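Local coordinates for BtGH115A (Bacteroides thetaiotaomicron, PDB 5BY3), which is a glycoside hydrolase of family GH115, a 4-O-methyl-alpha-glucuronidase with specificity for decorated arabinogalactans, at residues V28-C32 and N64-V70; W177-E183 and E190-T195; Y372-F376 and L697-V702; D705-F709 and I721-K726. The contacts are given in a common frame with arbitrary orientation. Residues are numbered along the deposited sequence.

Contact 1 of 4, residues V28-C32 and N64-V70; sequences VAIAC and NTGNIIV
Start with the backbone: Val28-Ala31 is an extended strand, and Ile68-Val70 opens a second one beside it, the two running parallel with axes 4.7 Å apart and inclined by 20°. Ile30 pairs with Ile68 (CA-CA 5.0 Å) and Ala31 with Ile69 (CA-CA 4.7 Å). Three hydrogen bonds fix this register: Ile68 N to Ala29 O at 3.3 Å, Ala31 N to Ile68 O at 2.9 Å, and Val70 N to Ala31 O at 2.9 Å. Ala29 O also takes a weak bond from Asn67 N (3.1 Å).

On one face Ile30 and Ile68, each m,t, meet CD1 to CD1 at 4.1 Å, with Ile30 CG2 4.2 Å from Val70 CG1; helix 38-55 packs on Ile30 through Leu44 and Leu51. On the other face Ala31 CB lies 3.9 Å from Ile69 CD1. Ala31 CB is also 3.6 Å from Asn64 O, because Asn64-Gly66 runs back along this strand, roughly antiparallel to it. A CB on Gly66 would clash with Ala31 N.

The pair belongs to the parallel part of a mixed alpha/beta sheet, in which 28-31 lies between 59-62 and 68-72; strands 28-31 and 59-62 with helix 38-55 form a beta-alpha-beta unit.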
loop_
_atom_site.group_PDB
_atom_site.type_symbol
_atom_site.label_atom_id
_atom_site.label_comp_id
_atom_site.label_asym_id
_atom_site.label_seq_id
_atom_site.Cartn_x
_atom_site.Cartn_y
_atom_site.Cartn_z
ATOM N N VAL A 28 32.935 19.173 3.516
ATOM C CA VAL A 28 32.008 20.171 2.999
ATOM C C VAL A 28 31.328 20.896 4.145
ATOM O O VAL A 28 30.881 20.243 5.095
ATOM C CB VAL A 28 30.978 19.539 2.028
ATOM C CG1 VAL A 28 30.277 18.333 2.649
ATOM C CG2 VAL A 28 29.969 20.579 1.544
ATOM N N ALA A 29 31.273 22.233 4.053
ATOM C CA ALA A 29 30.660 23.074 5.109
ATOM C C ALA A 29 29.180 23.351 4.826
ATOM O O ALA A 29 28.780 23.740 3.699
ATOM C CB ALA A 29 31.412 24.396 5.287
ATOM N N ILE A 30 28.374 23.152 5.864
ATOM C CA ILE A 30 26.950 23.309 5.747
ATOM C C ILE A 30 26.435 24.361 6.737
ATOM O O ILE A 30 26.639 24.229 7.922
ATOM C CB ILE A 30 26.209 21.950 5.851
ATOM C CG1 ILE A 30 26.868 20.885 4.910
ATOM C CG2 ILE A 30 24.743 22.180 5.511
ATOM C CD1 ILE A 30 26.161 19.536 4.752
ATOM N N ALA A 31 25.781 25.401 6.212
ATOM C CA ALA A 31 25.249 26.524 6.983
ATOM C C ALA A 31 23.781 26.291 7.364
ATOM O O ALA A 31 22.926 26.121 6.489
ATOM C CB ALA A 31 25.387 27.791 6.163
ATOM N N CYS A 32 23.493 26.273 8.665
ATOM C CA CYS A 32 22.143 26.010 9.172
ATOM C C CYS A 32 22.029 26.616 10.545
ATOM O O CYS A 32 22.809 26.265 11.436
ATOM C CB CYS A 32 21.870 24.507 9.288
ATOM S SG CYS A 32 20.289 24.073 10.079
ATOM N N ASN A 64 27.027 30.102 10.033
ATOM C CA ASN A 64 27.132 31.243 9.116
ATOM C C ASN A 64 27.651 30.828 7.744
ATOM O O ASN A 64 26.945 30.969 6.757
ATOM C CB ASN A 64 28.059 32.353 9.685
ATOM C CG ASN A 64 27.597 32.903 11.029
ATOM O OD1 ASN A 64 28.367 32.917 11.990
ATOM N ND2 ASN A 64 26.348 33.373 11.102
ATOM N N THR A 65 28.892 30.332 7.691
ATOM C CA THR A 65 29.580 30.049 6.417
ATOM C C THR A 65 29.382 28.603 5.926
ATOM O O THR A 65 29.605 27.635 6.674
ATOM C CB THR A 65 31.096 30.373 6.497
ATOM O OG1 THR A 65 31.281 31.621 7.178
ATOM C CG2 THR A 65 31.761 30.438 5.083
ATOM N N GLY A 66 28.973 28.481 4.661
ATOM C CA GLY A 66 28.874 27.186 3.996
ATOM C C GLY A 66 28.906 27.254 2.487
ATOM O O GLY A 66 28.621 28.296 1.895
ATOM N N ASN A 67 29.287 26.138 1.870
ATOM C CA ASN A 67 29.023 25.902 0.445
ATOM C C ASN A 67 27.624 25.322 0.126
ATOM O O ASN A 67 27.159 25.454 -1.002
ATOM C CB ASN A 67 30.151 25.097 -0.211
ATOM C CG ASN A 67 31.112 25.985 -0.980
ATOM O OD1 ASN A 67 30.787 26.476 -2.067
ATOM N ND2 ASN A 67 32.303 26.198 -0.422
ATOM N N ILE A 68 26.989 24.687 1.120
ATOM C CA ILE A 68 25.577 24.315 1.097
ATOM C C ILE A 68 24.928 25.116 2.214
ATOM O O ILE A 68 25.284 24.935 3.379
ATOM C CB ILE A 68 25.304 22.805 1.382
ATOM C CG1 ILE A 68 25.962 21.880 0.349
ATOM C CG2 ILE A 68 23.802 22.527 1.481
ATOM C CD1 ILE A 68 25.940 20.405 0.725
ATOM N N ILE A 69 23.969 25.972 1.852
ATOM C CA ILE A 69 23.208 26.784 2.807
ATOM C C ILE A 69 21.785 26.205 2.910
ATOM O O ILE A 69 21.158 25.916 1.874
ATOM C CB ILE A 69 23.094 28.270 2.343
ATOM C CG1 ILE A 69 24.391 28.825 1.683
ATOM C CG2 ILE A 69 22.538 29.143 3.462
ATOM C CD1 ILE A 69 25.500 29.322 2.609
ATOM N N VAL A 70 21.265 26.045 4.134
ATOM C CA VAL A 70 19.907 25.522 4.316
ATOM C C VAL A 70 19.086 26.317 5.323
ATOM O O VAL A 70 19.585 26.676 6.396
ATOM C CB VAL A 70 19.862 24.001 4.664
ATOM C CG1 VAL A 70 20.960 23.214 3.959
ATOM C CG2 VAL A 70 19.946 23.753 6.156
#

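Contact 2 of 4, residues W177-E183 and E190-T195; sequences WSNKTYE and EIGPRT
The carboxylate of Glu183 does most of the polar work here. Helix 174-182 finishes with a pi-type turn, in which Trp177 O accepts both Thr181 N and Tyr182 N at 2.9 Å and Ser178 O accepts Glu183 N at 2.8 Å; Glu183 then leaves helical geometry. Its side chain, extended (t,t), reaches the start of helix 193-205. There OE1 of Glu183 accepts Thr195 N at 2.8 Å and Thr195 OG1 at 2.7 Å, while OE2 takes Arg194 N at 3.0 Å. A weak bond of 3.1 Å joins Gly192 N to Glu183 OE1. Gly192 holds the N-cap position, and a CB on it would run into Glu183 OE2. Thus an acid just past the end of the preceding helix supplies acceptors to first-turn amides that have no helical carbonyl to bind. In the TIM-barrel order of the GH115 domain, both helices belong to the connection from strand 162-166 to strand 210-212.

Ser178 OG (chi1 t) donates to Thr195 OG1 at 2.5 Å, so Thr195 OG1 accepts from the serine and gives to Glu183. Ser178 and Ile191 have the closest backbones, CA-CA 5.4 Å. Thr195 OG1 and Arg194 O lie at the edge of the Tyr182 ring, whose OH bonds Arg198. Trp177 CZ3 touches Thr195 CG2 at 3.9 Å, and its NE1 is satisfied by Lys610 O.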
loop_
_atom_site.group_PDB
_atom_site.type_symbol
_atom_site.label_atom_id
_atom_site.label_comp_id
_atom_site.label_asym_id
_atom_site.label_seq_id
_atom_site.Cartn_x
_atom_site.Cartn_y
_atom_site.Cartn_z
ATOM N N TRP A 177 11.556 -9.360 14.973
ATOM C CA TRP A 177 12.796 -8.818 14.436
ATOM C C TRP A 177 13.325 -7.656 15.293
ATOM O O TRP A 177 14.509 -7.605 15.617
ATOM C CB TRP A 177 12.605 -8.398 12.985
ATOM C CG TRP A 177 13.740 -7.632 12.482
ATOM C CD1 TRP A 177 14.963 -8.134 12.085
ATOM C CD2 TRP A 177 13.809 -6.207 12.330
ATOM N NE1 TRP A 177 15.776 -7.092 11.701
ATOM C CE2 TRP A 177 15.103 -5.902 11.855
ATOM C CE3 TRP A 177 12.907 -5.157 12.572
ATOM C CZ2 TRP A 177 15.519 -4.594 11.587
ATOM C CZ3 TRP A 177 13.336 -3.820 12.307
ATOM C CH2 TRP A 177 14.629 -3.564 11.830
ATOM N N SER A 178 12.445 -6.732 15.666
ATOM C CA SER A 178 12.845 -5.607 16.510
ATOM C C SER A 178 13.284 -6.041 17.933
ATOM O O SER A 178 14.405 -5.720 18.359
ATOM C CB SER A 178 11.724 -4.572 16.590
ATOM O OG SER A 178 12.167 -3.475 17.344
ATOM N N ASN A 179 12.386 -6.779 18.604
ATOM C CA ASN A 179 12.495 -7.319 19.963
ATOM C C ASN A 179 13.616 -8.338 20.238
ATOM O O ASN A 179 13.976 -8.559 21.384
ATOM C CB ASN A 179 11.149 -7.982 20.289
ATOM C CG ASN A 179 10.965 -8.284 21.761
ATOM O OD1 ASN A 179 10.905 -7.385 22.591
ATOM N ND2 ASN A 179 10.826 -9.546 22.079
ATOM N N LYS A 180 14.140 -8.982 19.200
ATOM C CA LYS A 180 15.221 -9.980 19.378
ATOM C C LYS A 180 16.453 -9.745 18.481
ATOM O O LYS A 180 17.569 -9.941 18.933
ATOM C CB LYS A 180 14.718 -11.432 19.243
ATOM C CG LYS A 180 13.297 -11.669 19.714
ATOM C CD LYS A 180 13.142 -12.405 21.029
ATOM C CE LYS A 180 11.966 -13.367 20.830
ATOM N NZ LYS A 180 11.440 -14.030 22.048
ATOM N N THR A 181 16.256 -9.288 17.243
ATOM C CA THR A 181 17.375 -9.125 16.339
ATOM C C THR A 181 17.992 -7.734 16.279
ATOM O O THR A 181 19.205 -7.598 16.433
ATOM C CB THR A 181 17.026 -9.579 14.942
ATOM O OG1 THR A 181 16.385 -10.859 15.011
ATOM C CG2 THR A 181 18.298 -9.670 14.123
ATOM N N TYR A 182 17.176 -6.699 16.080
ATOM C CA TYR A 182 17.722 -5.357 15.901
ATOM C C TYR A 182 17.889 -4.527 17.159
ATOM O O TYR A 182 18.901 -3.849 17.320
ATOM C CB TYR A 182 16.937 -4.574 14.848
ATOM C CG TYR A 182 17.553 -3.228 14.588
ATOM C CD1 TYR A 182 18.803 -3.124 13.990
ATOM C CD2 TYR A 182 16.914 -2.063 15.004
ATOM C CE1 TYR A 182 19.394 -1.882 13.782
ATOM C CE2 TYR A 182 17.485 -0.818 14.802
ATOM C CZ TYR A 182 18.723 -0.736 14.186
ATOM O OH TYR A 182 19.288 0.485 13.973
ATOM N N GLU A 183 16.879 -4.529 18.027
ATOM C CA GLU A 183 16.954 -3.782 19.284
ATOM C C GLU A 183 16.507 -4.730 20.398
ATOM O O GLU A 183 15.355 -4.623 20.871
ATOM C CB GLU A 183 16.034 -2.584 19.200
ATOM C CG GLU A 183 16.221 -1.514 20.261
ATOM C CD GLU A 183 15.169 -0.434 20.141
ATOM O OE1 GLU A 183 14.357 -0.505 19.186
ATOM O OE2 GLU A 183 15.153 0.489 20.987
ATOM N N GLU A 190 8.585 -5.455 22.894
ATOM C CA GLU A 190 9.069 -4.108 22.743
ATOM C C GLU A 190 9.777 -3.848 21.396
ATOM O O GLU A 190 10.711 -4.558 21.030
ATOM C CB GLU A 190 9.920 -3.699 23.942
ATOM C CG GLU A 190 10.044 -2.186 24.072
ATOM C CD GLU A 190 10.854 -1.750 25.279
ATOM O OE1 GLU A 190 11.960 -2.286 25.481
ATOM O OE2 GLU A 190 10.374 -0.859 26.015
ATOM N N ILE A 191 9.269 -2.828 20.692
ATOM C CA ILE A 191 9.783 -2.307 19.430
ATOM C C ILE A 191 10.124 -0.908 19.849
ATOM O O ILE A 191 9.241 -0.051 19.955
ATOM C CB ILE A 191 8.682 -2.278 18.323
ATOM C CG1 ILE A 191 8.023 -3.663 18.188
ATOM C CG2 ILE A 191 9.181 -1.645 16.996
ATOM C CD1 ILE A 191 6.934 -3.724 17.111
ATOM N N GLY A 192 11.398 -0.690 20.138
ATOM C CA GLY A 192 11.791 0.420 20.962
ATOM C C GLY A 192 12.183 1.650 20.187
ATOM O O GLY A 192 11.895 1.752 18.993
ATOM N N PRO A 193 12.852 2.601 20.872
ATOM C CA PRO A 193 13.237 3.843 20.208
ATOM C C PRO A 193 14.139 3.629 18.991
ATOM O O PRO A 193 13.920 4.271 17.955
ATOM C CB PRO A 193 13.951 4.661 21.325
ATOM C CG PRO A 193 14.280 3.664 22.417
ATOM C CD PRO A 193 13.214 2.593 22.312
ATOM N N ARG A 194 15.142 2.768 19.113
ATOM C CA ARG A 194 16.124 2.559 18.031
ATOM C C ARG A 194 15.454 2.004 16.756
ATOM O O ARG A 194 15.668 2.519 15.660
ATOM C CB ARG A 194 17.342 1.726 18.514
ATOM C CG ARG A 194 18.679 2.477 18.586
ATOM C CD ARG A 194 18.863 3.303 19.846
ATOM N NE ARG A 194 18.161 4.594 19.781
ATOM C CZ ARG A 194 17.715 5.293 20.834
ATOM N NH1 ARG A 194 17.889 4.839 22.078
ATOM N NH2 ARG A 194 17.069 6.448 20.645
ATOM N N THR A 195 14.576 1.018 16.900
ATOM C CA THR A 195 13.769 0.563 15.758
ATOM C C THR A 195 12.936 1.703 15.113
ATOM O O THR A 195 12.932 1.860 13.880
ATOM C CB THR A 195 12.897 -0.609 16.158
ATOM O OG1 THR A 195 13.721 -1.571 16.838
ATOM C CG2 THR A 195 12.221 -1.230 14.939
#

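Contact 3 of 4, residues Y372-F376 and L697-V702; sequences YIRHF and LPNHPV
Two irregular pieces of chain run side by side, their end-to-end directions only 16° apart, and interlock without a single hydrogen bond between them. CA atoms match in the order Tyr372-Asn699 (5.5 Å), Arg374-His700 (5.8 Å) and Phe376-Val702 (5.9 Å).

The first bump is the Tyr372 ring (chi1 m), which lies along the inverse gamma turn centred on Pro698. Leu697 sits at the ring edge, with CG 3.8 Å from Tyr372 CE1; the Pro698 carbonyl is over one ring face, and Pro698 CG is 3.6 Å from Tyr372 CZ. Beyond the turn, Tyr372 OH bonds Asn739.

The answering bump is His700, also m, which pushes into the hollow between Tyr372 and Arg374. Its CD2 lies 3.6 Å from Tyr372 CB and 3.4 Å from Tyr372 O, and its CB is 3.5 Å from Ile373 O. Arg374 starts out away from the partner but bends back over the imidazole, with NH1 3.3 Å from His700 CE1; the same guanidinium makes a cation-pi contact with Trp732. His700 NE2 is held by Asp368.

At the far end Phe376 lays a ring face against Val702, with Phe376 CG 4.1 Å from Val702 CG1 and Phe376 CB 3.5 Å from Val702 O.

This is a buried domain interface: the loop following TIM-barrel strand 362-366 fits against a loop of the C-terminal beta domain.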
loop_
_atom_site.group_PDB
_atom_site.type_symbol
_atom_site.label_atom_id
_atom_site.label_comp_id
_atom_site.label_asym_id
_atom_site.label_seq_id
_atom_site.Cartn_x
_atom_site.Cartn_y
_atom_site.Cartn_z
ATOM N N TYR A 372 -9.430 -2.328 -3.050
ATOM C CA TYR A 372 -10.587 -1.668 -3.680
ATOM C C TYR A 372 -11.292 -0.707 -2.742
ATOM O O TYR A 372 -11.968 -1.119 -1.779
ATOM C CB TYR A 372 -11.581 -2.696 -4.206
ATOM C CG TYR A 372 -10.961 -3.644 -5.209
ATOM C CD1 TYR A 372 -10.714 -3.238 -6.540
ATOM C CD2 TYR A 372 -10.575 -4.947 -4.822
ATOM C CE1 TYR A 372 -10.152 -4.119 -7.474
ATOM C CE2 TYR A 372 -9.997 -5.812 -5.738
ATOM C CZ TYR A 372 -9.786 -5.400 -7.051
ATOM O OH TYR A 372 -9.250 -6.306 -7.932
ATOM N N ILE A 373 -11.114 0.580 -3.021
ATOM C CA ILE A 373 -11.709 1.675 -2.206
ATOM C C ILE A 373 -13.243 1.580 -2.131
ATOM O O ILE A 373 -13.914 1.551 -3.176
ATOM C CB ILE A 373 -11.210 3.056 -2.705
ATOM C CG1 ILE A 373 -9.702 3.120 -2.476
ATOM C CG2 ILE A 373 -11.895 4.200 -1.960
ATOM C CD1 ILE A 373 -8.975 4.288 -3.123
ATOM N N ARG A 374 -13.793 1.513 -0.908
ATOM C CA ARG A 374 -15.265 1.353 -0.739
ATOM C C ARG A 374 -16.066 2.655 -1.033
ATOM O O ARG A 374 -17.171 2.605 -1.571
ATOM C CB ARG A 374 -15.642 0.762 0.624
ATOM C CG ARG A 374 -15.213 -0.694 0.851
ATOM C CD ARG A 374 -16.257 -1.386 1.722
ATOM N NE ARG A 374 -16.018 -2.802 1.937
ATOM C CZ ARG A 374 -16.615 -3.782 1.277
ATOM N NH1 ARG A 374 -17.516 -3.519 0.314
ATOM N NH2 ARG A 374 -16.315 -5.034 1.572
ATOM N N HIS A 375 -15.504 3.818 -0.704
ATOM C CA HIS A 375 -16.278 5.040 -0.863
ATOM C C HIS A 375 -15.464 6.218 -1.332
ATOM O O HIS A 375 -14.402 6.530 -0.767
ATOM C CB HIS A 375 -17.055 5.396 0.423
ATOM C CG HIS A 375 -17.913 6.609 0.280
ATOM N ND1 HIS A 375 -19.228 6.541 -0.120
ATOM C CD2 HIS A 375 -17.628 7.927 0.430
ATOM C CE1 HIS A 375 -19.724 7.764 -0.188
ATOM N NE2 HIS A 375 -18.771 8.623 0.128
ATOM N N PHE A 376 -15.998 6.860 -2.365
ATOM C CA PHE A 376 -15.499 8.124 -2.914
ATOM C C PHE A 376 -16.390 9.322 -2.510
ATOM O O PHE A 376 -17.627 9.201 -2.539
ATOM C CB PHE A 376 -15.382 8.003 -4.433
ATOM C CG PHE A 376 -14.368 6.997 -4.869
ATOM C CD1 PHE A 376 -14.729 5.650 -5.047
ATOM C CD2 PHE A 376 -13.023 7.377 -5.065
ATOM C CE1 PHE A 376 -13.772 4.703 -5.431
ATOM C CE2 PHE A 376 -12.074 6.432 -5.429
ATOM C CZ PHE A 376 -12.456 5.094 -5.636
ATOM N N LEU A 697 -13.115 -5.812 -13.462
ATOM C CA LEU A 697 -12.397 -5.506 -12.235
ATOM C C LEU A 697 -13.460 -5.472 -11.146
ATOM O O LEU A 697 -14.479 -4.774 -11.332
ATOM C CB LEU A 697 -11.676 -4.154 -12.342
ATOM C CG LEU A 697 -10.660 -3.830 -11.241
ATOM C CD1 LEU A 697 -9.471 -4.772 -11.321
ATOM C CD2 LEU A 697 -10.234 -2.352 -11.285
ATOM N N PRO A 698 -13.264 -6.244 -10.042
ATOM C CA PRO A 698 -14.256 -6.222 -8.967
ATOM C C PRO A 698 -14.152 -4.942 -8.097
ATOM O O PRO A 698 -14.228 -5.008 -6.863
ATOM C CB PRO A 698 -13.906 -7.457 -8.157
ATOM C CG PRO A 698 -12.398 -7.546 -8.272
ATOM C CD PRO A 698 -12.040 -6.966 -9.629
ATOM N N ASN A 699 -14.038 -3.769 -8.725
ATOM C CA ASN A 699 -13.991 -2.554 -7.926
ATOM C C ASN A 699 -15.424 -2.161 -7.432
ATOM O O ASN A 699 -16.427 -2.861 -7.748
ATOM C CB ASN A 699 -13.271 -1.434 -8.668
ATOM C CG ASN A 699 -14.057 -0.935 -9.847
ATOM O OD1 ASN A 699 -14.893 -0.067 -9.694
ATOM N ND2 ASN A 699 -13.814 -1.492 -11.018
ATOM N N HIS A 700 -15.495 -1.075 -6.649
ATOM C CA HIS A 700 -16.735 -0.639 -6.001
ATOM C C HIS A 700 -17.241 0.657 -6.673
ATOM O O HIS A 700 -16.424 1.433 -7.215
ATOM C CB HIS A 700 -16.496 -0.406 -4.498
ATOM C CG HIS A 700 -16.092 -1.639 -3.733
ATOM N ND1 HIS A 700 -16.972 -2.657 -3.438
ATOM C CD2 HIS A 700 -14.912 -1.993 -3.164
ATOM C CE1 HIS A 700 -16.354 -3.597 -2.749
ATOM N NE2 HIS A 700 -15.100 -3.226 -2.581
ATOM N N PRO A 701 -18.575 0.923 -6.619
ATOM C CA PRO A 701 -19.163 2.127 -7.295
ATOM C C PRO A 701 -18.431 3.437 -7.001
ATOM O O PRO A 701 -17.977 3.655 -5.869
ATOM C CB PRO A 701 -20.603 2.189 -6.736
ATOM C CG PRO A 701 -20.906 0.782 -6.316
ATOM C CD PRO A 701 -19.596 0.194 -5.828
ATOM N N VAL A 702 -18.272 4.289 -8.003
ATOM C CA VAL A 702 -17.559 5.566 -7.784
ATOM C C VAL A 702 -18.509 6.655 -7.323
ATOM O O VAL A 702 -18.128 7.535 -6.548
ATOM C CB VAL A 702 -16.778 6.034 -9.022
ATOM C CG1 VAL A 702 -15.914 7.248 -8.676
ATOM C CG2 VAL A 702 -15.933 4.886 -9.588
#

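Contact 4 of 4, residues D705-F709 and I721-K726; sequences DKLRF and IAYETK
This is the open end of the beta hairpin formed by strands 708-713 and 719-722, in the C-terminal beta domain. Phe709 has the largest buried area and forms a hydrogen-bonded antiparallel pair with Ile721 (CA-CA 5.3 Å): Phe709 N donates to Ile721 O at 2.9 Å, and Ile721 N to Phe709 O at 2.8 Å. With chi1 p, the Phe709 ring swings over its partner, so that Ile721 CB sits 4.1 Å from the ring centroid as a CH-pi contact and Ile721 CG2 is 3.7 Å from Phe709 CZ. Both side chains touch Arg743 of strand 741-748. Arg708 and Ala722 form the next, non-hydrogen-bonded pair at 4.1 Å CA-CA, on the other face.

Leu707 lies just before the strand, with a positive phi (40°) that departs from extended geometry. Even so its carbonyl accepts Tyr723 N (N to O 3.1 Å), while Leu707 CB rests over the Tyr723 ring face, 4.2 Å from the centroid. Phe709 CE1 meets that tyrosine at CD1, 3.7 Å away.

Further out the contact turns polar. Lys706 NZ makes a salt bridge, weak as a hydrogen bond, with Glu724 OE2 at 3.2 Å, and Lys726 NZ donates to Asp705 O at 3.0 Å.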
loop_
_atom_site.group_PDB
_atom_site.type_symbol
_atom_site.label_atom_id
_atom_site.label_comp_id
_atom_site.label_asym_id
_atom_site.label_seq_id
_atom_site.Cartn_x
_atom_site.Cartn_y
_atom_site.Cartn_z
ATOM N N ASP A 705 -24.413 3.713 -5.856
ATOM C CA ASP A 705 -24.328 2.399 -5.235
ATOM C C ASP A 705 -24.427 1.379 -6.363
ATOM O O ASP A 705 -24.694 0.211 -6.132
ATOM C CB ASP A 705 -25.485 2.245 -4.229
ATOM C CG ASP A 705 -25.710 3.517 -3.369
ATOM O OD1 ASP A 705 -24.740 3.978 -2.697
ATOM O OD2 ASP A 705 -26.855 4.056 -3.376
ATOM N N LYS A 706 -24.197 1.799 -7.604
ATOM C CA LYS A 706 -24.625 0.916 -8.677
ATOM C C LYS A 706 -23.708 0.020 -9.501
ATOM O O LYS A 706 -23.947 -1.167 -9.485
ATOM C CB LYS A 706 -25.794 1.508 -9.464
ATOM C CG LYS A 706 -27.134 1.232 -8.786
ATOM C CD LYS A 706 -27.709 -0.133 -9.190
ATOM C CE LYS A 706 -27.491 -1.235 -8.158
ATOM N NZ LYS A 706 -28.148 -2.519 -8.554
ATOM N N LEU A 707 -22.702 0.515 -10.216
ATOM C CA LEU A 707 -21.952 -0.361 -11.222
ATOM C C LEU A 707 -22.717 -1.368 -12.106
ATOM O O LEU A 707 -22.817 -2.572 -11.773
ATOM C CB LEU A 707 -20.780 -1.135 -10.603
ATOM C CG LEU A 707 -19.516 -0.397 -10.150
ATOM C CD1 LEU A 707 -18.558 -1.417 -9.519
ATOM C CD2 LEU A 707 -18.879 0.396 -11.282
ATOM N N ARG A 708 -23.198 -0.907 -13.258
ATOM C CA ARG A 708 -23.815 -1.834 -14.216
ATOM C C ARG A 708 -23.511 -1.613 -15.710
ATOM O O ARG A 708 -22.973 -0.587 -16.111
ATOM C CB ARG A 708 -25.324 -1.958 -13.942
ATOM C CG ARG A 708 -26.125 -0.696 -14.115
ATOM C CD ARG A 708 -27.095 -0.512 -12.972
ATOM N NE ARG A 708 -27.033 0.896 -12.634
ATOM C CZ ARG A 708 -27.940 1.814 -12.941
ATOM N NH1 ARG A 708 -29.066 1.482 -13.572
ATOM N NH2 ARG A 708 -27.718 3.074 -12.570
ATOM N N PHE A 709 -23.825 -2.619 -16.513
ATOM C CA PHE A 709 -23.619 -2.575 -17.953
ATOM C C PHE A 709 -24.819 -3.161 -18.688
ATOM O O PHE A 709 -25.721 -3.689 -18.061
ATOM C CB PHE A 709 -22.293 -3.262 -18.378
ATOM C CG PHE A 709 -22.181 -4.722 -17.999
ATOM C CD1 PHE A 709 -21.632 -5.102 -16.766
ATOM C CD2 PHE A 709 -22.578 -5.726 -18.894
ATOM C CE1 PHE A 709 -21.512 -6.454 -16.422
ATOM C CE2 PHE A 709 -22.451 -7.082 -18.562
ATOM C CZ PHE A 709 -21.915 -7.448 -17.323
ATOM N N ILE A 721 -27.270 -5.449 -16.494
ATOM C CA ILE A 721 -26.541 -6.342 -15.582
ATOM C C ILE A 721 -25.655 -5.572 -14.592
ATOM O O ILE A 721 -24.762 -4.854 -15.012
ATOM C CB ILE A 721 -25.685 -7.366 -16.343
ATOM C CG1 ILE A 721 -26.566 -8.256 -17.243
ATOM C CG2 ILE A 721 -24.917 -8.220 -15.346
ATOM C CD1 ILE A 721 -25.798 -9.308 -18.028
ATOM N N ALA A 722 -25.933 -5.755 -13.294
ATOM C CA ALA A 722 -25.253 -5.123 -12.172
ATOM C C ALA A 722 -24.194 -6.073 -11.570
ATOM O O ALA A 722 -24.391 -7.292 -11.555
ATOM C CB ALA A 722 -26.281 -4.780 -11.114
ATOM N N TYR A 723 -23.101 -5.520 -11.041
ATOM C CA TYR A 723 -22.028 -6.366 -10.484
ATOM C C TYR A 723 -21.334 -5.753 -9.291
ATOM O O TYR A 723 -20.327 -6.296 -8.827
ATOM C CB TYR A 723 -20.987 -6.805 -11.550
ATOM C CG TYR A 723 -20.160 -5.672 -12.101
ATOM C CD1 TYR A 723 -20.641 -4.868 -13.143
ATOM C CD2 TYR A 723 -18.896 -5.377 -11.565
ATOM C CE1 TYR A 723 -19.889 -3.802 -13.630
ATOM C CE2 TYR A 723 -18.140 -4.308 -12.039
ATOM C CZ TYR A 723 -18.640 -3.534 -13.077
ATOM O OH TYR A 723 -17.888 -2.500 -13.550
ATOM N N GLU A 724 -21.867 -4.639 -8.780
ATOM C CA GLU A 724 -21.415 -4.109 -7.495
ATOM C C GLU A 724 -21.794 -5.182 -6.466
ATOM O O GLU A 724 -22.692 -5.971 -6.720
ATOM C CB GLU A 724 -22.025 -2.718 -7.183
ATOM C CG GLU A 724 -23.416 -2.678 -6.520
ATOM C CD GLU A 724 -24.583 -3.218 -7.365
ATOM O OE1 GLU A 724 -24.451 -3.390 -8.589
ATOM O OE2 GLU A 724 -25.674 -3.481 -6.794
ATOM N N THR A 725 -21.042 -5.249 -5.369
ATOM C CA THR A 725 -21.371 -6.079 -4.230
ATOM C C THR A 725 -21.604 -5.151 -3.027
ATOM O O THR A 725 -21.199 -3.945 -3.049
ATOM C CB THR A 725 -20.213 -7.055 -3.862
ATOM O OG1 THR A 725 -19.039 -6.298 -3.588
ATOM C CG2 THR A 725 -19.911 -8.016 -4.941
ATOM N N LYS A 726 -22.190 -5.737 -1.969
ATOM C CA LYS A 726 -22.532 -5.033 -0.726
ATOM C C LYS A 726 -21.916 -5.778 0.431
ATOM O O LYS A 726 -22.013 -7.002 0.501
ATOM C CB LYS A 726 -24.070 -4.965 -0.507
ATOM C CG LYS A 726 -24.906 -4.239 -1.577
ATOM C CD LYS A 726 -24.615 -2.735 -1.644
ATOM C CE LYS A 726 -25.326 -2.077 -2.819
ATOM N NZ LYS A 726 -24.464 -1.019 -3.413
#

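Overall arrangement
Contacts 1 and 4 are both strand pairings, their centres about 60 Å apart in different sheets: contact 1 is parallel and buried, contact 4 antiparallel and partly open, adding charged side chains beyond the ends of its strands. Contact 2, also partly buried, relies on side-chain hydrogen bonds at a helix start. Contact 3, buried and nearest the chain's centre, has no hydrogen bond across its segments and relies on packed rings and apolar side chains. Segment 697-702 and both segments of contact 4 belong to the C-terminal domain and touch: Lys706, Leu707 and Tyr723, flanking the hairpin's strands, pack against the loop that contact 3 fits to the barrel, with Leu707 CD1 3.1 Å from Asn699 O.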